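Local coordinates for CLIP-associating protein 2 (Mus musculus, PDB 3WOZ) that probably binds tubulin through a TOG domain built of HEAT repeats and so contributes to microtubule dynamics, at residues L89-D99 and S140-Y150; T169-T178 and F207-F218. All coordinates share one frame; numbering follows the deposited sequence.

In the fold
Along the all-helical chain the two contacts come in series. Contact 1 joins the end of helix 85-96 to the start of helix 141-155, closing a loop of 40 residues that holds helices 102-118 and 121-133. Contact 2 opens only after that: helix 167-179 meets helix 204-212 and the start of helix 216-226, across 28 intervening residues that include helix 186-202. The loops neither nest nor cross. The centres of the two contacts lie about 22 Å apart, yet the contacts touch where Leu148 CD2 packs on Val176 CG2 at 4.0 Å, on helices 141-155 and 167-179, which follow each other in the chain. Together they tie the middle of the HEAT-repeat solenoid to its C-terminal end.

Contact 1 (L89-D99 and S140-Y150); sequences LTQLLKKMGAD and SLKVKVAILKY
Leu89 CD1 sits over one face of the Tyr150 ring, 3.7 Å from its centroid and displaced toward the rim, a CH-pi contact. Chi1 of Tyr150 (-166°) turns CG away from the backbone N and sends the ring toward helix 85-96, where it meets Leu89 coming from the opposite direction. Next along, branched Leu93 divides its work: CD2 lies 3.4 Å from Ala146 O, while CD1 meets Ile147 CG1, the two side chains crossing at about a right angle. Gly97, with no side chain, lets the backbones close in until its CA is 3.8 Å from Val143 CA. Ala146 presents just its methyl, 3.8 Å from CG of selenomethionine Met96. At the solvent-facing end, Lys142 CB packs 3.3 Å from Gly97 O, and its ammonium NZ forms a long salt bridge to Asp99 OD1 (3.9 Å). At the start of the same helix, Ser140 is the N-cap, its OG accepting a weak bond from Val143 N. The short helix segments cross at 128°, in a HEAT-repeat solenoid. Helix 121-133 backs Ile147 through Phe131, helix 102-118 covers Met96 and Tyr150, and Leu148 faces helix 186-202.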
loop_
_atom_site.group_PDB
_atom_site.type_symbol
_atom_site.label_atom_id
_atom_site.label_comp_id
_atom_site.label_asym_id
_atom_site.label_seq_id
_atom_site.Cartn_x
_atom_site.Cartn_y
_atom_site.Cartn_z
ATOM N N LEU A 89 2.756 1.525 -2.892
ATOM C CA LEU A 89 1.853 1.123 -1.825
ATOM C C LEU A 89 0.410 1.578 -2.065
ATOM O O LEU A 89 -0.532 0.788 -1.898
ATOM C CB LEU A 89 2.375 1.612 -0.467
ATOM C CG LEU A 89 1.545 1.329 0.789
ATOM C CD1 LEU A 89 1.169 -0.156 0.893
ATOM C CD2 LEU A 89 2.285 1.800 2.037
ATOM N N THR A 90 0.240 2.836 -2.470
ATOM C CA THR A 90 -1.092 3.377 -2.694
ATOM C C THR A 90 -1.772 2.728 -3.892
ATOM O O THR A 90 -2.965 2.429 -3.831
ATOM C CB THR A 90 -1.098 4.921 -2.861
ATOM O OG1 THR A 90 -0.259 5.292 -3.959
ATOM C CG2 THR A 90 -0.616 5.600 -1.593
ATOM N N GLN A 91 -1.016 2.507 -4.969
ATOM C CA GLN A 91 -1.572 1.871 -6.159
ATOM C C GLN A 91 -1.977 0.422 -5.887
ATOM O O GLN A 91 -2.994 -0.047 -6.399
ATOM C CB GLN A 91 -0.605 1.952 -7.343
ATOM C CG GLN A 91 -0.502 3.334 -7.978
ATOM C CD GLN A 91 -1.785 3.764 -8.670
ATOM O OE1 GLN A 91 -2.313 3.049 -9.523
ATOM N NE2 GLN A 91 -2.293 4.938 -8.304
ATOM N N LEU A 92 -1.188 -0.274 -5.069
ATOM C CA LEU A 92 -1.509 -1.645 -4.679
ATOM C C LEU A 92 -2.769 -1.700 -3.820
ATOM O O LEU A 92 -3.578 -2.621 -3.957
ATOM C CB LEU A 92 -0.337 -2.310 -3.955
ATOM C CG LEU A 92 0.841 -2.856 -4.763
ATOM C CD1 LEU A 92 1.882 -3.423 -3.802
ATOM C CD2 LEU A 92 0.401 -3.928 -5.781
ATOM N N LEU A 93 -2.943 -0.707 -2.947
ATOM C CA LEU A 93 -4.137 -0.649 -2.100
ATOM C C LEU A 93 -5.395 -0.337 -2.910
ATOM O O LEU A 93 -6.469 -0.876 -2.630
ATOM C CB LEU A 93 -3.962 0.349 -0.954
ATOM C CG LEU A 93 -2.986 -0.071 0.150
ATOM C CD1 LEU A 93 -2.647 1.132 1.012
ATOM C CD2 LEU A 93 -3.552 -1.208 0.995
ATOM N N LYS A 94 -5.254 0.517 -3.919
ATOM C CA LYS A 94 -6.346 0.783 -4.853
ATOM C C LYS A 94 -6.735 -0.487 -5.620
ATOM O O LYS A 94 -7.919 -0.802 -5.742
ATOM C CB LYS A 94 -5.975 1.913 -5.816
ATOM C CG LYS A 94 -5.947 3.289 -5.166
ATOM C CD LYS A 94 -5.608 4.367 -6.179
ATOM C CE LYS A 94 -6.087 5.733 -5.692
ATOM N NZ LYS A 94 -5.570 6.850 -6.540
ATOM N N LYS A 95 -5.736 -1.220 -6.106
ATOM C CA LYS A 95 -5.968 -2.499 -6.789
ATOM C C LYS A 95 -6.609 -3.529 -5.866
ATOM O O LYS A 95 -7.526 -4.243 -6.269
ATOM C CB LYS A 95 -4.671 -3.053 -7.389
ATOM C CG LYS A 95 -4.181 -2.294 -8.609
ATOM C CD LYS A 95 -5.238 -2.274 -9.700
ATOM C CE LYS A 95 -5.197 -0.980 -10.466
ATOM N NZ LYS A 95 -5.943 -1.113 -11.736
HETATM N N MSE A 96 -6.135 -3.579 -4.624
HETATM C CA MSE A 96 -6.684 -4.468 -3.603
HETATM C C MSE A 96 -8.142 -4.133 -3.281
HETATM O O MSE A 96 -8.908 -5.007 -2.878
HETATM C CB MSE A 96 -5.830 -4.415 -2.330
HETATM C CG MSE A 96 -6.087 -5.547 -1.344
HETATM SE SE MSE A 96 -5.543 -7.300 -2.043
HETATM C CE MSE A 96 -6.825 -8.402 -1.070
ATOM N N GLY A 97 -8.515 -2.868 -3.461
ATOM C CA GLY A 97 -9.880 -2.420 -3.201
ATOM C C GLY A 97 -10.760 -2.376 -4.438
ATOM O O GLY A 97 -11.921 -1.972 -4.358
ATOM N N ALA A 98 -10.213 -2.793 -5.579
ATOM C CA ALA A 98 -10.943 -2.752 -6.852
ATOM C C ALA A 98 -11.797 -3.997 -7.139
ATOM O O ALA A 98 -12.387 -4.100 -8.212
ATOM C CB ALA A 98 -9.980 -2.486 -8.009
ATOM N N ASP A 99 -11.864 -4.927 -6.187
ATOM C CA ASP A 99 -12.677 -6.150 -6.325
ATOM C C ASP A 99 -12.298 -6.942 -7.587
ATOM O O ASP A 99 -13.145 -7.269 -8.421
ATOM C CB ASP A 99 -14.181 -5.811 -6.307
ATOM C CG ASP A 99 -15.072 -7.048 -6.222
ATOM O OD1 ASP A 99 -14.933 -7.832 -5.256
ATOM O OD2 ASP A 99 -15.918 -7.226 -7.126
ATOM N N SER A 140 -13.680 3.937 -2.314
ATOM C CA SER A 140 -14.807 3.032 -2.146
ATOM C C SER A 140 -14.699 2.310 -0.807
ATOM O O SER A 140 -13.672 2.393 -0.124
ATOM C CB SER A 140 -14.829 2.014 -3.287
ATOM O OG SER A 140 -13.739 1.108 -3.180
ATOM N N LEU A 141 -15.758 1.594 -0.438
ATOM C CA LEU A 141 -15.767 0.805 0.791
ATOM C C LEU A 141 -14.631 -0.231 0.823
ATOM O O LEU A 141 -14.000 -0.436 1.858
ATOM C CB LEU A 141 -17.127 0.120 0.984
ATOM C CG LEU A 141 -18.397 0.983 1.047
ATOM C CD1 LEU A 141 -19.641 0.132 0.792
ATOM C CD2 LEU A 141 -18.514 1.734 2.375
ATOM N N LYS A 142 -14.375 -0.868 -0.316
ATOM C CA LYS A 142 -13.358 -1.920 -0.408
ATOM C C LYS A 142 -11.924 -1.379 -0.364
ATOM O O LYS A 142 -11.035 -2.039 0.168
ATOM C CB LYS A 142 -13.587 -2.788 -1.649
ATOM C CG LYS A 142 -14.817 -3.681 -1.536
ATOM C CD LYS A 142 -15.264 -4.215 -2.885
ATOM C CE LYS A 142 -16.521 -5.071 -2.756
ATOM N NZ LYS A 142 -16.289 -6.299 -1.936
ATOM N N VAL A 143 -11.710 -0.184 -0.914
ATOM C CA VAL A 143 -10.417 0.508 -0.793
ATOM C C VAL A 143 -10.129 0.840 0.678
ATOM O O VAL A 143 -9.004 0.648 1.152
ATOM C CB VAL A 143 -10.333 1.781 -1.689
ATOM C CG1 VAL A 143 -9.050 2.564 -1.424
ATOM C CG2 VAL A 143 -10.402 1.409 -3.162
ATOM N N LYS A 144 -11.155 1.305 1.393
ATOM C CA LYS A 144 -11.056 1.596 2.827
ATOM C C LYS A 144 -10.667 0.350 3.615
ATOM O O LYS A 144 -9.773 0.394 4.458
ATOM C CB LYS A 144 -12.380 2.150 3.366
ATOM C CG LYS A 144 -12.663 3.609 3.007
ATOM C CD LYS A 144 -14.048 4.021 3.524
ATOM C CE LYS A 144 -14.465 5.395 3.017
ATOM N NZ LYS A 144 -15.891 5.675 3.361
ATOM N N VAL A 145 -11.346 -0.759 3.329
ATOM C CA VAL A 145 -11.051 -2.049 3.950
ATOM C C VAL A 145 -9.574 -2.424 3.758
ATOM O O VAL A 145 -8.889 -2.783 4.713
ATOM C CB VAL A 145 -11.984 -3.170 3.385
ATOM C CG1 VAL A 145 -11.503 -4.558 3.794
ATOM C CG2 VAL A 145 -13.429 -2.952 3.845
ATOM N N ALA A 146 -9.100 -2.322 2.522
ATOM C CA ALA A 146 -7.720 -2.664 2.176
ATOM C C ALA A 146 -6.695 -1.771 2.892
ATOM O O ALA A 146 -5.708 -2.270 3.438
ATOM C CB ALA A 146 -7.526 -2.613 0.666
ATOM N N ILE A 147 -6.941 -0.462 2.894
ATOM C CA ILE A 147 -6.099 0.484 3.642
ATOM C C ILE A 147 -6.039 0.112 5.118
ATOM O O ILE A 147 -4.955 0.034 5.691
ATOM C CB ILE A 147 -6.591 1.945 3.509
ATOM C CG1 ILE A 147 -6.382 2.456 2.087
ATOM C CG2 ILE A 147 -5.872 2.862 4.513
ATOM C CD1 ILE A 147 -7.352 3.563 1.696
ATOM N N LEU A 148 -7.206 -0.132 5.716
ATOM C CA LEU A 148 -7.308 -0.454 7.142
ATOM C C LEU A 148 -6.641 -1.781 7.510
ATOM O O LEU A 148 -5.899 -1.858 8.496
ATOM C CB LEU A 148 -8.771 -0.434 7.607
ATOM C CG LEU A 148 -9.510 0.914 7.557
ATOM C CD1 LEU A 148 -11.028 0.709 7.637
ATOM C CD2 LEU A 148 -9.017 1.896 8.641
ATOM N N LYS A 149 -6.896 -2.824 6.721
ATOM C CA LYS A 149 -6.251 -4.118 6.963
ATOM C C LYS A 149 -4.727 -3.995 6.931
ATOM O O LYS A 149 -4.031 -4.603 7.746
ATOM C CB LYS A 149 -6.718 -5.171 5.957
ATOM C CG LYS A 149 -8.072 -5.778 6.278
ATOM C CD LYS A 149 -8.417 -6.859 5.266
ATOM C CE LYS A 149 -9.613 -7.697 5.698
ATOM N NZ LYS A 149 -10.091 -8.521 4.545
ATOM N N TYR A 150 -4.220 -3.195 5.999
ATOM C CA TYR A 150 -2.784 -2.983 5.874
ATOM C C TYR A 150 -2.227 -2.229 7.088
ATOM O O TYR A 150 -1.213 -2.646 7.660
ATOM C CB TYR A 150 -2.457 -2.261 4.566
ATOM C CG TYR A 150 -0.991 -2.288 4.185
ATOM C CD1 TYR A 150 -0.071 -1.431 4.797
ATOM C CD2 TYR A 150 -0.525 -3.157 3.203
ATOM C CE1 TYR A 150 1.276 -1.447 4.443
ATOM C CE2 TYR A 150 0.818 -3.174 2.839
ATOM C CZ TYR A 150 1.712 -2.319 3.468
ATOM O OH TYR A 150 3.040 -2.331 3.107
#

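Contact 2 (T169-T178 and F207-F218); sequences TRLAVSRVIT and FTMLLGALPKTF
Leu210 CD1 packs 3.8 Å from Val173 CG1 in the apolar core of this contact, where helix 167-179 of the HEAT-repeat array meets helix 204-212 and the turn into helix 216-226. The short segments of helices 167-179 and 204-212 cross at -77°. Branched Leu210 serves two neighbours, its CD2 lying 3.7 Å from Arg170 CA, and Phe207 brings ring atom CE2 obliquely to Val173 CG1. Beyond the turn, Phe218 packs against the C-terminal part of helix 167-179. Ser174 CB lies over one face of its ring, Ile177 CB meets the edge 3.9 Å from CD1, and Thr178 CG2 approaches CE1 obliquely. The flat ring thus offers a face to Ser174 and an edge to Ile177. Leu196 of helix 186-202 lies against Val173 and Ile177, continuing the core.

Aliphatic parts of polar residues extend the packing. Arg170 slides past Leu214 in the opposite direction, CG 3.7 Å from Leu214 CD2, and lays CD against Ala213 CB at 3.6 Å. A bend at chi3 (44°) turns the guanidinium off this line, and its NH1 bonds to Asn165 OD1.

The hydrogen bonds stay within helix 167-179. Thr178 OG1 donates to Arg175 O. Ser174, small enough to place CB over the Phe218 ring and OG beside Leu214 CD2, donates from OG to Arg170 O at 2.7 Å, while its backbone N reaches the same oxygen from the opposite face of the carbonyl plane.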
loop_
_atom_site.group_PDB
_atom_site.type_symbol
_atom_site.label_atom_id
_atom_site.label_comp_id
_atom_site.label_asym_id
_atom_site.label_seq_id
_atom_site.Cartn_x
_atom_site.Cartn_y
_atom_site.Cartn_z
ATOM N N THR A 169 -1.634 12.463 11.539
ATOM C CA THR A 169 -2.031 11.221 12.192
ATOM C C THR A 169 -3.301 11.424 13.019
ATOM O O THR A 169 -4.104 10.502 13.175
ATOM C CB THR A 169 -0.881 10.651 13.046
ATOM O OG1 THR A 169 0.324 10.650 12.272
ATOM C CG2 THR A 169 -1.178 9.229 13.472
ATOM N N ARG A 170 -3.472 12.639 13.533
ATOM C CA ARG A 170 -4.695 13.047 14.217
ATOM C C ARG A 170 -5.853 13.149 13.221
ATOM O O ARG A 170 -6.975 12.736 13.518
ATOM C CB ARG A 170 -4.466 14.389 14.910
ATOM C CG ARG A 170 -5.414 14.708 16.050
ATOM C CD ARG A 170 -4.791 15.694 17.046
ATOM N NE ARG A 170 -4.102 16.813 16.398
ATOM C CZ ARG A 170 -2.795 17.057 16.488
ATOM N NH1 ARG A 170 -2.007 16.269 17.212
ATOM N NH2 ARG A 170 -2.274 18.099 15.856
ATOM N N LEU A 171 -5.562 13.696 12.043
ATOM C CA LEU A 171 -6.531 13.832 10.954
ATOM C C LEU A 171 -6.953 12.466 10.396
ATOM O O LEU A 171 -8.094 12.293 9.965
ATOM C CB LEU A 171 -5.942 14.709 9.838
ATOM C CG LEU A 171 -6.752 15.118 8.600
ATOM C CD1 LEU A 171 -7.862 16.107 8.934
ATOM C CD2 LEU A 171 -5.826 15.705 7.542
ATOM N N ALA A 172 -6.030 11.506 10.416
ATOM C CA ALA A 172 -6.290 10.159 9.903
ATOM C C ALA A 172 -7.106 9.321 10.878
ATOM O O ALA A 172 -8.069 8.662 10.476
ATOM C CB ALA A 172 -4.990 9.461 9.561
ATOM N N VAL A 173 -6.721 9.353 12.153
ATOM C CA VAL A 173 -7.428 8.610 13.198
ATOM C C VAL A 173 -8.887 9.072 13.331
ATOM O O VAL A 173 -9.771 8.252 13.586
ATOM C CB VAL A 173 -6.680 8.662 14.558
ATOM C CG1 VAL A 173 -7.529 8.083 15.681
ATOM C CG2 VAL A 173 -5.364 7.904 14.468
ATOM N N SER A 174 -9.124 10.372 13.139
ATOM C CA SER A 174 -10.475 10.947 13.125
ATOM C C SER A 174 -11.372 10.265 12.096
ATOM O O SER A 174 -12.493 9.868 12.407
ATOM C CB SER A 174 -10.426 12.448 12.827
ATOM O OG SER A 174 -9.673 13.141 13.799
ATOM N N ARG A 175 -10.866 10.145 10.871
ATOM C CA ARG A 175 -11.587 9.483 9.784
ATOM C C ARG A 175 -11.908 8.032 10.117
ATOM O O ARG A 175 -13.016 7.562 9.843
ATOM C CB ARG A 175 -10.793 9.563 8.480
ATOM C CG ARG A 175 -10.706 10.965 7.905
ATOM C CD ARG A 175 -10.197 10.958 6.468
ATOM N NE ARG A 175 -11.100 10.253 5.556
ATOM C CZ ARG A 175 -11.145 10.449 4.240
ATOM N NH1 ARG A 175 -11.997 9.757 3.493
ATOM N NH2 ARG A 175 -10.345 11.340 3.666
ATOM N N VAL A 176 -10.944 7.343 10.730
ATOM C CA VAL A 176 -11.089 5.939 11.109
ATOM C C VAL A 176 -12.199 5.755 12.151
ATOM O O VAL A 176 -13.002 4.822 12.039
ATOM C CB VAL A 176 -9.740 5.323 11.597
ATOM C CG1 VAL A 176 -9.913 3.872 12.015
ATOM C CG2 VAL A 176 -8.681 5.416 10.508
ATOM N N ILE A 177 -12.242 6.651 13.144
ATOM C CA ILE A 177 -13.267 6.636 14.202
ATOM C C ILE A 177 -14.680 6.532 13.619
ATOM O O ILE A 177 -15.478 5.694 14.048
ATOM C CB ILE A 177 -13.215 7.910 15.115
ATOM C CG1 ILE A 177 -11.782 8.258 15.552
ATOM C CG2 ILE A 177 -14.162 7.766 16.322
ATOM C CD1 ILE A 177 -11.205 7.408 16.683
ATOM N N THR A 178 -14.975 7.389 12.645
ATOM C CA THR A 178 -16.300 7.441 12.029
ATOM C C THR A 178 -16.567 6.226 11.146
ATOM O O THR A 178 -17.684 5.701 11.131
ATOM C CB THR A 178 -16.514 8.739 11.226
ATOM O OG1 THR A 178 -15.395 8.958 10.359
ATOM C CG2 THR A 178 -16.657 9.928 12.170
ATOM N N PHE A 207 -1.373 7.507 22.014
ATOM C CA PHE A 207 -2.743 7.398 21.511
ATOM C C PHE A 207 -3.739 8.097 22.434
ATOM O O PHE A 207 -4.746 8.632 21.970
ATOM C CB PHE A 207 -3.156 5.938 21.310
ATOM C CG PHE A 207 -4.407 5.775 20.489
ATOM C CD1 PHE A 207 -5.655 5.701 21.101
ATOM C CD2 PHE A 207 -4.339 5.708 19.103
ATOM C CE1 PHE A 207 -6.810 5.559 20.345
ATOM C CE2 PHE A 207 -5.491 5.567 18.338
ATOM C CZ PHE A 207 -6.729 5.492 18.962
ATOM N N THR A 208 -3.460 8.072 23.736
ATOM C CA THR A 208 -4.282 8.775 24.723
ATOM C C THR A 208 -4.201 10.287 24.488
ATOM O O THR A 208 -5.209 10.992 24.573
ATOM C CB THR A 208 -3.859 8.423 26.168
ATOM O OG1 THR A 208 -3.668 7.007 26.281
ATOM C CG2 THR A 208 -4.925 8.861 27.175
HETATM N N MSE A 209 -2.997 10.760 24.169
HETATM C CA MSE A 209 -2.739 12.160 23.844
HETATM C C MSE A 209 -3.487 12.558 22.567
HETATM O O MSE A 209 -4.061 13.647 22.485
HETATM C CB MSE A 209 -1.235 12.374 23.666
HETATM C CG MSE A 209 -0.674 13.613 24.347
HETATM SE SE MSE A 209 1.285 13.620 24.334
HETATM C CE MSE A 209 1.571 14.162 22.483
ATOM N N LEU A 210 -3.467 11.656 21.582
ATOM C CA LEU A 210 -4.189 11.809 20.314
ATOM C C LEU A 210 -5.689 12.023 20.555
ATOM O O LEU A 210 -6.267 12.990 20.062
ATOM C CB LEU A 210 -3.954 10.564 19.438
ATOM C CG LEU A 210 -4.282 10.412 17.939
ATOM C CD1 LEU A 210 -5.708 10.823 17.568
ATOM C CD2 LEU A 210 -3.275 11.122 17.046
ATOM N N LEU A 211 -6.300 11.115 21.316
ATOM C CA LEU A 211 -7.724 11.190 21.658
ATOM C C LEU A 211 -8.078 12.487 22.383
ATOM O O LEU A 211 -9.114 13.092 22.106
ATOM C CB LEU A 211 -8.141 9.994 22.521
ATOM C CG LEU A 211 -8.128 8.582 21.930
ATOM C CD1 LEU A 211 -8.314 7.555 23.037
ATOM C CD2 LEU A 211 -9.195 8.417 20.860
ATOM N N GLY A 212 -7.208 12.901 23.305
ATOM C CA GLY A 212 -7.388 14.134 24.069
ATOM C C GLY A 212 -7.474 15.371 23.194
ATOM O O GLY A 212 -8.206 16.312 23.512
ATOM N N ALA A 213 -6.736 15.357 22.086
ATOM C CA ALA A 213 -6.716 16.469 21.137
ATOM C C ALA A 213 -7.807 16.363 20.063
ATOM O O ALA A 213 -7.754 17.052 19.037
ATOM C CB ALA A 213 -5.338 16.590 20.503
ATOM N N LEU A 214 -8.794 15.501 20.312
ATOM C CA LEU A 214 -9.956 15.344 19.435
ATOM C C LEU A 214 -11.233 15.809 20.139
ATOM O O LEU A 214 -11.307 15.758 21.372
ATOM C CB LEU A 214 -10.120 13.879 19.010
ATOM C CG LEU A 214 -9.043 13.191 18.167
ATOM C CD1 LEU A 214 -9.377 11.713 18.017
ATOM C CD2 LEU A 214 -8.889 13.851 16.807
ATOM N N PRO A 215 -12.244 16.264 19.363
ATOM C CA PRO A 215 -13.535 16.654 19.937
ATOM C C PRO A 215 -14.240 15.512 20.674
ATOM O O PRO A 215 -13.931 14.338 20.446
ATOM C CB PRO A 215 -14.348 17.079 18.710
ATOM C CG PRO A 215 -13.328 17.525 17.731
ATOM C CD PRO A 215 -12.173 16.591 17.926
ATOM N N LYS A 216 -15.185 15.873 21.542
ATOM C CA LYS A 216 -15.910 14.922 22.399
ATOM C C LYS A 216 -16.625 13.808 21.626
ATOM O O LYS A 216 -16.974 12.772 22.199
ATOM C CB LYS A 216 -16.914 15.670 23.283
ATOM C CG LYS A 216 -16.280 16.623 24.286
ATOM C CD LYS A 216 -17.296 17.625 24.826
ATOM C CE LYS A 216 -16.702 18.499 25.926
ATOM N NZ LYS A 216 -15.551 19.325 25.459
ATOM N N THR A 217 -16.836 14.034 20.330
ATOM C CA THR A 217 -17.500 13.067 19.456
ATOM C C THR A 217 -16.593 11.868 19.161
ATOM O O THR A 217 -16.947 10.728 19.471
ATOM C CB THR A 217 -17.972 13.717 18.129
ATOM O OG1 THR A 217 -16.865 14.354 17.480
ATOM C CG2 THR A 217 -19.065 14.749 18.386
ATOM N N PHE A 218 -15.427 12.141 18.576
ATOM C CA PHE A 218 -14.443 11.107 18.240
ATOM C C PHE A 218 -13.871 10.446 19.491
ATOM O O PHE A 218 -13.646 9.232 19.514
ATOM C CB PHE A 218 -13.295 11.693 17.410
ATOM C CG PHE A 218 -13.738 12.409 16.162
ATOM C CD1 PHE A 218 -14.091 11.696 15.018
ATOM C CD2 PHE A 218 -13.783 13.800 16.124
ATOM C CE1 PHE A 218 -14.495 12.360 13.860
ATOM C CE2 PHE A 218 -14.183 14.473 14.970
ATOM C CZ PHE A 218 -14.541 13.749 13.836
#